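Local coordinates for rhodanese-like domain-containing protein (Rhodopseudomonas palustris, PDB 2HHG) that probably acts as a rhodanese-type sulfurtransferase, moving sulfur from thiosulfate to cyanide, though its actual role has not been established, at residues 22-26 / 27-31; 61-65 / 66-70; 104-108 / 109-113. All coordinates share one frame; numbering follows the deposited sequence.

Contact 1. Residues 22-26 / 27-31; sequences ETLTT and ADAIA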
ATOM      1  N   GLU A  22      -7.666   1.966   7.678  1.00  8.83           N
ATOM      2  CA  GLU A  22      -7.998   0.562   7.851  1.00  9.25           C
ATOM      3  C   GLU A  22      -6.757  -0.304   7.698  1.00  8.98           C
ATOM      4  O   GLU A  22      -6.122  -0.319   6.630  1.00  8.71           O
ATOM      5  CB  GLU A  22      -9.048   0.133   6.826  1.00  9.37           C
ATOM      6  CG  GLU A  22      -9.337  -1.370   6.873  1.00  8.92           C
ATOM      7  CD  GLU A  22     -10.343  -1.854   5.842  1.00  9.67           C
ATOM      8  OE1 GLU A  22     -10.929  -1.029   5.115  1.00 11.02           O
ATOM      9  OE2 GLU A  22     -10.551  -3.081   5.775  1.00 11.24           O
ATOM     10  N   THR A  23      -6.421  -1.035   8.756  1.00  9.43           N
ATOM     11  CA  THR A  23      -5.435  -2.097   8.656  1.00 10.79           C
ATOM     12  C   THR A  23      -6.195  -3.396   8.481  1.00 10.45           C
ATOM     13  O   THR A  23      -6.897  -3.877   9.386  1.00 10.49           O
ATOM     14  CB  THR A  23      -4.490  -2.162   9.869  1.00 11.30           C
ATOM     15  OG1 THR A  23      -3.733  -0.949   9.935  1.00 14.04           O
ATOM     16  CG2 THR A  23      -3.512  -3.324   9.726  1.00 13.37           C
ATOM     17  N   LEU A  24      -6.074  -3.939   7.284  1.00 10.61           N
ATOM     18  CA  LEU A  24      -6.730  -5.165   6.920  1.00 11.26           C
ATOM     19  C   LEU A  24      -5.831  -6.312   7.370  1.00 10.98           C
ATOM     20  O   LEU A  24      -4.650  -6.337   7.024  1.00 11.28           O
ATOM     21  CB  LEU A  24      -6.902  -5.142   5.403  1.00 11.87           C
ATOM     22  CG  LEU A  24      -7.666  -6.202   4.636  1.00 12.69           C
ATOM     23  CD1 LEU A  24      -9.112  -6.296   5.094  1.00 11.46           C
ATOM     24  CD2 LEU A  24      -7.590  -5.855   3.157  1.00 13.68           C
ATOM     25  N   THR A  25      -6.364  -7.253   8.154  1.00 11.22           N
ATOM     26  CA  THR A  25      -5.546  -8.394   8.585  1.00 11.39           C
ATOM     27  C   THR A  25      -5.083  -9.192   7.372  1.00 10.95           C
ATOM     28  O   THR A  25      -5.730  -9.181   6.320  1.00 10.05           O
ATOM     29  CB  THR A  25      -6.272  -9.354   9.553  1.00 11.90           C
ATOM     30  OG1 THR A  25      -7.325 -10.033   8.865  1.00 12.08           O
ATOM     31  CG2 THR A  25      -6.824  -8.617  10.766  1.00 13.12           C
ATOM     32  N   THR A  26      -3.958  -9.876   7.519  1.00 10.89           N
ATOM     33  CA  THR A  26      -3.432 -10.680   6.432  1.00 11.57           C
ATOM     34  C   THR A  26      -4.474 -11.700   5.969  1.00 10.92           C
ATOM     35  O   THR A  26      -4.695 -11.860   4.766  1.00 10.67           O
ATOM     36  CB  THR A  26      -2.132 -11.373   6.846  1.00 11.80           C
ATOM     37  OG1 THR A  26      -1.325 -10.452   7.593  1.00 13.36           O
ATOM     38  CG2 THR A  26      -1.373 -11.837   5.627  1.00 13.18           C
ATOM     39  N   ALA A  27      -5.147 -12.347   6.922  1.00 11.00           N
ATOM     40  CA  ALA A  27      -6.140 -13.366   6.601  1.00 10.98           C
ATOM     41  C   ALA A  27      -7.332 -12.773   5.852  1.00 10.52           C
ATOM     42  O   ALA A  27      -7.824 -13.364   4.892  1.00 10.45           O
ATOM     43  CB  ALA A  27      -6.599 -14.089   7.858  1.00 11.58           C
ATOM     44  N   ASP A  28      -7.789 -11.599   6.279  1.00 10.01           N
ATOM     45  CA  ASP A  28      -8.891 -10.937   5.591  1.00  9.94           C
ATOM     46  C   ASP A  28      -8.510 -10.509   4.171  1.00  8.91           C
ATOM     47  O   ASP A  28      -9.311 -10.620   3.248  1.00  8.96           O
ATOM     48  CB  ASP A  28      -9.389  -9.727   6.383  1.00 10.26           C
ATOM     49  CG  ASP A  28     -10.150 -10.114   7.633  1.00 12.28           C
ATOM     50  OD1 ASP A  28     -10.473 -11.309   7.808  1.00 15.40           O
ATOM     51  OD2 ASP A  28     -10.427  -9.209   8.447  1.00 13.25           O
ATOM     52  N   ALA A  29      -7.282 -10.021   4.007  1.00  8.40           N
ATOM     53  CA  ALA A  29      -6.792  -9.632   2.688  1.00  7.94           C
ATOM     54  C   ALA A  29      -6.691 -10.835   1.740  1.00  8.01           C
ATOM     55  O   ALA A  29      -7.056 -10.748   0.567  1.00  7.70           O
ATOM     56  CB  ALA A  29      -5.455  -8.924   2.810  1.00  8.23           C
ATOM     57  N   ILE A  30      -6.205 -11.957   2.264  1.00  8.56           N
ATOM     58  CA  ILE A  30      -6.127 -13.186   1.486  1.00  8.83           C
ATOM     59  C   ILE A  30      -7.534 -13.648   1.073  1.00  8.63           C
ATOM     60  O   ILE A  30      -7.766 -13.995  -0.093  1.00  8.44           O
ATOM     61  CB  ILE A  30      -5.338 -14.283   2.242  1.00  8.68           C
ATOM     62  CG1 ILE A  30      -3.856 -13.886   2.309  1.00  9.21           C
ATOM     63  CG2 ILE A  30      -5.514 -15.651   1.573  1.00  9.03           C
ATOM     64  CD1 ILE A  30      -3.010 -14.754   3.216  1.00 10.52           C
ATOM     65  N   ALA A  31      -8.475 -13.621   2.016  1.00  8.95           N
ATOM     66  CA  ALA A  31      -9.854 -14.012   1.714  1.00  9.46           C
ATOM     67  C   ALA A  31     -10.471 -13.090   0.668  1.00  9.31           C
ATOM     68  O   ALA A  31     -11.163 -13.549  -0.236  1.00  9.46           O
ATOM     69  CB  ALA A  31     -10.709 -14.040   2.973  1.00 10.35           C
TER
HETATM   70  O   HOH W   1      -9.110  -6.863   8.934  1.00 12.55           O
HETATM   71  O   HOH W   2      -9.085 -11.583  10.229  1.00 28.08           O

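Contact 2. Residues 61-65 / 66-70; sequences FSCTR and GMLEF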
ATOM      1  N   PHE A  61      -1.508  -4.069  -8.824  1.00  9.10           N
ATOM      2  CA  PHE A  61      -1.039  -2.973  -9.650  1.00  8.85           C
ATOM      3  C   PHE A  61       0.199  -2.363  -8.998  1.00  8.63           C
ATOM      4  O   PHE A  61       0.169  -1.989  -7.822  1.00  8.48           O
ATOM      5  CB  PHE A  61      -2.153  -1.930  -9.797  1.00  9.64           C
ATOM      6  CG  PHE A  61      -1.768  -0.747 -10.641  1.00 10.53           C
ATOM      7  CD1 PHE A  61      -1.725  -0.855 -12.026  1.00 11.57           C
ATOM      8  CD2 PHE A  61      -1.443   0.475 -10.053  1.00 11.64           C
ATOM      9  CE1 PHE A  61      -1.356   0.235 -12.813  1.00 13.28           C
ATOM     10  CE2 PHE A  61      -1.076   1.574 -10.842  1.00 12.11           C
ATOM     11  CZ  PHE A  61      -1.031   1.448 -12.219  1.00 13.38           C
ATOM     12  N   SER A  62       1.291  -2.269  -9.752  1.00  8.18           N
ATOM     13  CA  SER A  62       2.542  -1.736  -9.217  1.00  8.38           C
ATOM     14  C   SER A  62       2.616  -0.229  -9.364  1.00  8.07           C
ATOM     15  O   SER A  62       2.590   0.298 -10.472  1.00  8.85           O
ATOM     16  CB  SER A  62       3.756  -2.380  -9.903  1.00  8.58           C
ATOM     17  OG  SER A  62       4.965  -1.689  -9.599  1.00 10.03           O
ATOM     18  N   CYS A  63       2.722   0.451  -8.231  1.00  7.49           N
ATOM     19  CA  CYS A  63       3.029   1.871  -8.214  1.00  7.97           C
ATOM     20  C   CYS A  63       3.947   2.096  -7.035  1.00  7.44           C
ATOM     21  O   CYS A  63       3.531   1.966  -5.885  1.00  7.48           O
ATOM     22  CB  CYS A  63       1.775   2.742  -8.065  1.00  8.56           C
ATOM     23  SG  CYS A  63       2.162   4.517  -8.000  1.00 10.83           S
ATOM     24  N   THR A  64       5.209   2.399  -7.311  1.00  7.44           N
ATOM     25  CA  THR A  64       6.155   2.591  -6.212  1.00  7.84           C
ATOM     26  C   THR A  64       5.690   3.739  -5.315  1.00  7.16           C
ATOM     27  O   THR A  64       5.058   4.698  -5.775  1.00  7.36           O
ATOM     28  CB  THR A  64       7.598   2.826  -6.693  1.00  8.32           C
ATOM     29  OG1 THR A  64       7.668   4.050  -7.435  1.00  9.97           O
ATOM     30  CG2 THR A  64       8.093   1.665  -7.553  1.00  9.17           C
ATOM     31  N   ARG A  65       5.980   3.631  -4.025  1.00  7.17           N
ATOM     32  CA  ARG A  65       5.473   4.607  -3.080  1.00  7.66           C
ATOM     33  C   ARG A  65       5.874   6.028  -3.472  1.00  7.41           C
ATOM     34  O   ARG A  65       5.074   6.958  -3.355  1.00  7.69           O
ATOM     35  CB  ARG A  65       5.916   4.284  -1.654  1.00  7.60           C
ATOM     36  CG  ARG A  65       5.484   5.344  -0.658  1.00  7.73           C
ATOM     37  CD  ARG A  65       5.688   4.959   0.812  1.00  7.51           C
ATOM     38  NE  ARG A  65       5.419   6.157   1.612  1.00  7.22           N
ATOM     39  CZ  ARG A  65       6.332   6.892   2.240  1.00  6.88           C
ATOM     40  NH1 ARG A  65       7.601   6.508   2.305  1.00  8.04           N
ATOM     41  NH2 ARG A  65       5.963   8.007   2.853  1.00  7.96           N
ATOM     42  N   GLY A  66       7.097   6.184  -3.973  1.00  7.19           N
ATOM     43  CA  GLY A  66       7.616   7.500  -4.312  1.00  7.82           C
ATOM     44  C   GLY A  66       6.945   8.176  -5.491  1.00  7.73           C
ATOM     45  O   GLY A  66       7.133   9.378  -5.692  1.00  8.08           O
HETATM   46  N   MSE A  67       6.163   7.417  -6.259  1.00  7.87           N
HETATM   47  CA  MSE A  67       5.415   7.944  -7.406  1.00  8.49           C
HETATM   48  C   MSE A  67       3.931   8.136  -7.128  1.00  7.83           C
HETATM   49  O   MSE A  67       3.201   8.662  -7.979  1.00  7.95           O
HETATM   50  CB  MSE A  67       5.546   6.986  -8.583  1.00  9.76           C
HETATM   51  CG  MSE A  67       6.923   6.979  -9.166  1.00 12.97           C
HETATM   52 SE   MSE A  67       7.022   5.942 -10.760  1.00 21.80          SE
HETATM   53  CE  MSE A  67       8.960   5.954 -10.930  1.00 19.16           C
ATOM     54  N   LEU A  68       3.481   7.712  -5.951  1.00  7.97           N
ATOM     55  CA  LEU A  68       2.053   7.567  -5.676  1.00  8.45           C
ATOM     56  C   LEU A  68       1.233   8.817  -5.972  1.00  8.04           C
ATOM     57  O   LEU A  68       0.229   8.755  -6.689  1.00  8.37           O
ATOM     58  CB  LEU A  68       1.850   7.139  -4.225  1.00  9.17           C
ATOM     59  CG  LEU A  68       0.454   6.687  -3.812  1.00 12.75           C
ATOM     60  CD1 LEU A  68       0.052   5.421  -4.573  1.00 15.90           C
ATOM     61  CD2 LEU A  68       0.398   6.468  -2.307  1.00 15.48           C
ATOM     62  N   GLU A  69       1.665   9.952  -5.432  1.00  7.81           N
ATOM     63  CA  GLU A  69       0.892  11.187  -5.576  1.00  7.81           C
ATOM     64  C   GLU A  69       0.750  11.587  -7.036  1.00  7.59           C
ATOM     65  O   GLU A  69      -0.295  12.090  -7.455  1.00  7.80           O
ATOM     66  CB  GLU A  69       1.532  12.329  -4.780  1.00  8.36           C
ATOM     67  CG  GLU A  69       1.676  12.050  -3.280  1.00  8.92           C
ATOM     68  CD  GLU A  69       3.000  11.402  -2.880  1.00  8.45           C
ATOM     69  OE1 GLU A  69       3.623  10.705  -3.703  1.00  8.91           O
ATOM     70  OE2 GLU A  69       3.413  11.586  -1.720  1.00  9.26           O
ATOM     71  N   PHE A  70       1.814  11.345  -7.799  1.00  7.63           N
ATOM     72  CA  PHE A  70       1.889  11.702  -9.210  1.00  8.16           C
ATOM     73  C   PHE A  70       1.027  10.824 -10.096  1.00  8.08           C
ATOM     74  O   PHE A  70       0.617  11.253 -11.176  1.00  8.98           O
ATOM     75  CB  PHE A  70       3.348  11.683  -9.656  1.00  8.45           C
ATOM     76  CG  PHE A  70       4.167  12.685  -8.926  1.00  8.81           C
ATOM     77  CD1 PHE A  70       4.238  13.993  -9.382  1.00  9.76           C
ATOM     78  CD2 PHE A  70       4.788  12.353  -7.733  1.00  9.09           C
ATOM     79  CE1 PHE A  70       4.944  14.950  -8.672  1.00  9.93           C
ATOM     80  CE2 PHE A  70       5.492  13.304  -7.019  1.00  9.94           C
ATOM     81  CZ  PHE A  70       5.580  14.598  -7.492  1.00  9.90           C
TER
HETATM   82  O   HOH W   3       4.396   8.853  -1.254  1.00  9.07           O

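Contact 3. Residues 104-108 / 109-113; sequences KTAQD and MGLKP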
ATOM      1  N   LYS A 104      -2.248   6.425   4.102  1.00  7.55           N
ATOM      2  CA  LYS A 104      -2.541   7.709   4.723  1.00  7.75           C
ATOM      3  C   LYS A 104      -2.366   8.868   3.732  1.00  7.30           C
ATOM      4  O   LYS A 104      -3.213   9.760   3.669  1.00  7.64           O
ATOM      5  CB  LYS A 104      -1.676   7.895   5.967  1.00  7.69           C
ATOM      6  CG  LYS A 104      -1.888   9.216   6.713  1.00  8.91           C
ATOM      7  CD  LYS A 104      -3.320   9.398   7.205  1.00 10.61           C
ATOM      8  CE  LYS A 104      -3.413  10.491   8.261  1.00 11.91           C
ATOM      9  NZ  LYS A 104      -2.868  11.800   7.825  1.00 12.93           N
ATOM     10  N   THR A 105      -1.285   8.854   2.957  1.00  7.35           N
ATOM     11  CA  THR A 105      -1.090   9.868   1.922  1.00  7.62           C
ATOM     12  C   THR A 105      -2.262   9.889   0.937  1.00  7.56           C
ATOM     13  O   THR A 105      -2.819  10.945   0.634  1.00  7.82           O
ATOM     14  CB  THR A 105       0.212   9.613   1.163  1.00  7.92           C
ATOM     15  OG1 THR A 105       1.313   9.752   2.069  1.00  8.18           O
ATOM     16  CG2 THR A 105       0.378  10.583  -0.004  1.00  9.40           C
ATOM     17  N   ALA A 106      -2.637   8.713   0.450  1.00  7.76           N
ATOM     18  CA  ALA A 106      -3.725   8.612  -0.515  1.00  7.67           C
ATOM     19  C   ALA A 106      -5.027   9.138   0.091  1.00  8.30           C
ATOM     20  O   ALA A 106      -5.759   9.901  -0.541  1.00  8.18           O
ATOM     21  CB  ALA A 106      -3.881   7.180  -0.977  1.00  7.80           C
ATOM     22  N   GLN A 107      -5.291   8.764   1.335  1.00  8.23           N
ATOM     23  CA  GLN A 107      -6.493   9.224   2.018  1.00  8.97           C
ATOM     24  C   GLN A 107      -6.487  10.747   2.206  1.00  9.00           C
ATOM     25  O   GLN A 107      -7.520  11.401   2.003  1.00  9.38           O
ATOM     26  CB  GLN A 107      -6.614   8.517   3.358  1.00  9.18           C
ATOM     27  CG  GLN A 107      -7.958   8.697   4.032  1.00  9.88           C
ATOM     28  CD  GLN A 107      -8.061   7.860   5.273  1.00  9.46           C
ATOM     29  OE1 GLN A 107      -7.610   8.261   6.352  1.00 11.96           O
ATOM     30  NE2 GLN A 107      -8.641   6.691   5.137  1.00  8.21           N
ATOM     31  N   ASP A 108      -5.328  11.301   2.580  1.00  9.35           N
ATOM     32  CA  ASP A 108      -5.145  12.746   2.713  1.00 10.30           C
ATOM     33  C   ASP A 108      -5.450  13.489   1.412  1.00  9.63           C
ATOM     34  O   ASP A 108      -5.895  14.632   1.435  1.00 10.78           O
ATOM     35  CB  ASP A 108      -3.710  13.085   3.136  1.00 10.62           C
ATOM     36  CG  ASP A 108      -3.413  12.749   4.587  1.00 12.24           C
ATOM     37  OD1 ASP A 108      -4.342  12.446   5.357  1.00 12.87           O
ATOM     38  OD2 ASP A 108      -2.218  12.796   4.951  1.00 14.06           O
HETATM   39  N   MSE A 109      -5.188  12.844   0.280  1.00  9.25           N
HETATM   40  CA  MSE A 109      -5.441  13.443  -1.028  1.00  9.14           C
HETATM   41  C   MSE A 109      -6.914  13.423  -1.390  1.00  8.85           C
HETATM   42  O   MSE A 109      -7.351  14.184  -2.251  1.00  8.98           O
HETATM   43  CB  MSE A 109      -4.652  12.711  -2.114  1.00  9.18           C
HETATM   44  CG  MSE A 109      -3.164  12.855  -1.960  1.00  9.94           C
HETATM   45 SE   MSE A 109      -2.209  11.861  -3.307  1.00 13.82          SE
HETATM   46  CE  MSE A 109      -2.661  12.962  -4.845  1.00 11.62           C
ATOM     47  N   GLY A 110      -7.663  12.526  -0.752  1.00  8.93           N
ATOM     48  CA  GLY A 110      -9.079  12.337  -1.066  1.00  9.32           C
ATOM     49  C   GLY A 110      -9.447  10.964  -1.612  1.00  8.92           C
ATOM     50  O   GLY A 110     -10.629  10.684  -1.815  1.00  9.76           O
ATOM     51  N   LEU A 111      -8.462  10.094  -1.851  1.00  8.71           N
ATOM     52  CA  LEU A 111      -8.760   8.729  -2.299  1.00  8.82           C
ATOM     53  C   LEU A 111      -9.527   8.005  -1.193  1.00  9.11           C
ATOM     54  O   LEU A 111      -9.139   8.075  -0.030  1.00  9.50           O
ATOM     55  CB  LEU A 111      -7.481   7.965  -2.643  1.00  8.55           C
ATOM     56  CG  LEU A 111      -7.632   6.774  -3.601  1.00  8.61           C
ATOM     57  CD1 LEU A 111      -7.921   7.247  -5.009  1.00  9.31           C
ATOM     58  CD2 LEU A 111      -6.390   5.895  -3.608  1.00  8.66           C
ATOM     59  N   LYS A 112     -10.609   7.321  -1.555  1.00 10.27           N
ATOM     60  CA  LYS A 112     -11.503   6.700  -0.566  1.00 11.31           C
ATOM     61  C   LYS A 112     -12.263   5.552  -1.207  1.00 10.68           C
ATOM     62  O   LYS A 112     -12.728   5.692  -2.332  1.00 10.42           O
ATOM     63  CB  LYS A 112     -12.564   7.700  -0.084  1.00 12.98           C
ATOM     64  CG  LYS A 112     -12.126   8.828   0.807  1.00 17.00           C
ATOM     65  CD  LYS A 112     -13.335   9.694   1.151  1.00 21.01           C
ATOM     66  CE  LYS A 112     -12.942  11.028   1.759  1.00 22.51           C
ATOM     67  NZ  LYS A 112     -12.165  11.868   0.811  1.00 24.05           N
ATOM     68  N   PRO A 113     -12.441   4.429  -0.490  1.00 10.28           N
ATOM     69  CA  PRO A 113     -11.817   4.054   0.771  1.00 10.02           C
ATOM     70  C   PRO A 113     -10.452   3.410   0.534  1.00  9.53           C
ATOM     71  O   PRO A 113     -10.225   2.831  -0.531  1.00  9.62           O
ATOM     72  CB  PRO A 113     -12.802   3.035   1.345  1.00 10.25           C
ATOM     73  CG  PRO A 113     -13.408   2.393   0.150  1.00 10.79           C
ATOM     74  CD  PRO A 113     -13.398   3.408  -0.956  1.00 10.45           C
TER

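Contact 1. Residues 22-26 / 27-31
T25 and D28 meet where strand 22-24 gives way to helix 26-34, and T25 is the N-cap of that helix. Its OG1 accepts from D28 N at 3.1 Å with an N-H...O angle of 156°, supplying an acceptor to an amide of the first turn. A chi1 of 68° tucks OG1 between the backbone N and the carbonyl carbon, facing that amide. The D28 carboxylate folds back beside the same hydroxyl. Instead of the direct return bond of a capping box, water 1 accepts from T25 N and donates to D28 OD2 at 2.7 Å, while water 2, 2.7 Å from T25 OG1, donates weakly to D28 OD1. A carboxylate so close to a helix N-terminus is likely to be favoured by the helix dipole.

T26 opens the helix proper: its O accepts from I30 N at 2.9 Å, and its CG2 lies alongside I30 CD1 at 4.1 Å, the two side chains running the same way. L24 spans the junction from the strand side, with CD1 on D28 CB at 3.7 Å and CD2 on A29 CB at 3.8 Å. An alanine at L24 takes away both methyls, which would probably leave A29 CB with a gap beside it and strand and helix less firmly joined.

Around this junction, backbone bonds from L24 to H116 and E118 tie the edge strand to strand 114-117 and the residue after it. T26 OG1 bonds to E118 O, A29 rests on I117, and W124 of helix 120-126 packs against A29 and I30.

Contact 2. Residues 61-65 / 66-70
Between T64 and L68 the backbone makes two successive turns, M67 N bonding to T64 O at 3.0 Å and L68 N to R65 O at 3.1 Å. Both links span three residues, and both donors stand well above their carbonyl planes, by 52° and 64°.

On the outer side of the turn, T64 and the selenomethionine M67 cross: T64 OG1 meets M67 CG at 3.5 Å, and the extended chain carries SE onward past the same hydroxyl. The inner side is apolar. C63 directs SG at the start of the helix, where it lies 3.8 Å from L68 CA and touches L68 CD1 at 4.1 Å, with M67 CB nearby. The sulfur packs between the incoming chain and L68, and W71 of the same helix also touches C63.

The carbonyl of R65 has a second donor besides L68 N. Water 3 donates to R65 O at 2.9 Å and to E69 OE2 at 2.9 Å, linking the turn to the side chain four residues further on. E69 can join in because its chain bends at chi2 (91°), turning the carboxylate back toward the turn. The R65 side chain runs out extended, its guanidinium well separated from that carboxylate, and packs on L101 of helix 97-109.

L68 reaches A102 of that longer helix, while F61 and C63 are bonded through their backbones to the neighbouring strand 40-44. The arrangement is that of a parallel alpha/beta fold: an edge strand of the rhodanese-like sheet passes, through consecutive turns, into a short helix lying against a longer one.

Contact 3. Residues 104-108 / 109-113
A106 and L111 close the C-terminal end of helix 97-109 through a Schellman motif. Among the backbone bonds, L111 N reaches back to A106 O at 3.0 Å and G110 N to Q107 O at 3.0 Å, the latter from above the carbonyl plane. M109 N bonds to T105 O at 3.1 Å, and weaker bonds from M109 N and G110 N also converge on A106 O, which gathers three amides. G110 reverses the chain with a phi of 117°, at which a side chain would press on the preceding carbonyl oxygen.

The apolar part sets L111 CD2 against A106 CB at 3.9 Å; F91 of strand 88-92 touches both residues. M109 CG, anti to the carbonyl carbon (chi1 -65°), lies 3.2 Å from T105 O; a bend at chi3 follows, and the chain leads on to E69 and I72 of helix 68-72.

The charged pair lies on the outer side of the helix: K104 NZ forms a salt bridge with D108, donating to the syn lone pair of OD1 at 2.9 Å and weakly to OD2.

Met mostly by main-chain amides, the helix end is probably secured by the glycine-led turn itself, the K104-D108 pair bracing the last turn outside.

The three contacts follow one another along the chain: contact 1 enters a helix from one edge strand of the parallel sheet, contact 2 enters another from the opposite edge strand, and contact 3 leaves a helix on the way to strand 114-117. Contacts 1 and 2 lie on opposite sides of the chain's centre, their own centres about 21 Å apart. Contacts 2 and 3 are about 13 Å apart between centres and touch, E69 packing on T105 and M109, which joins helix 68-72 to helix 97-109. Contact 1 meets neither. Together they show one alpha/beta domain starting helices twice after edge strands and ending one at a glycine turn, each with its own local chemistry.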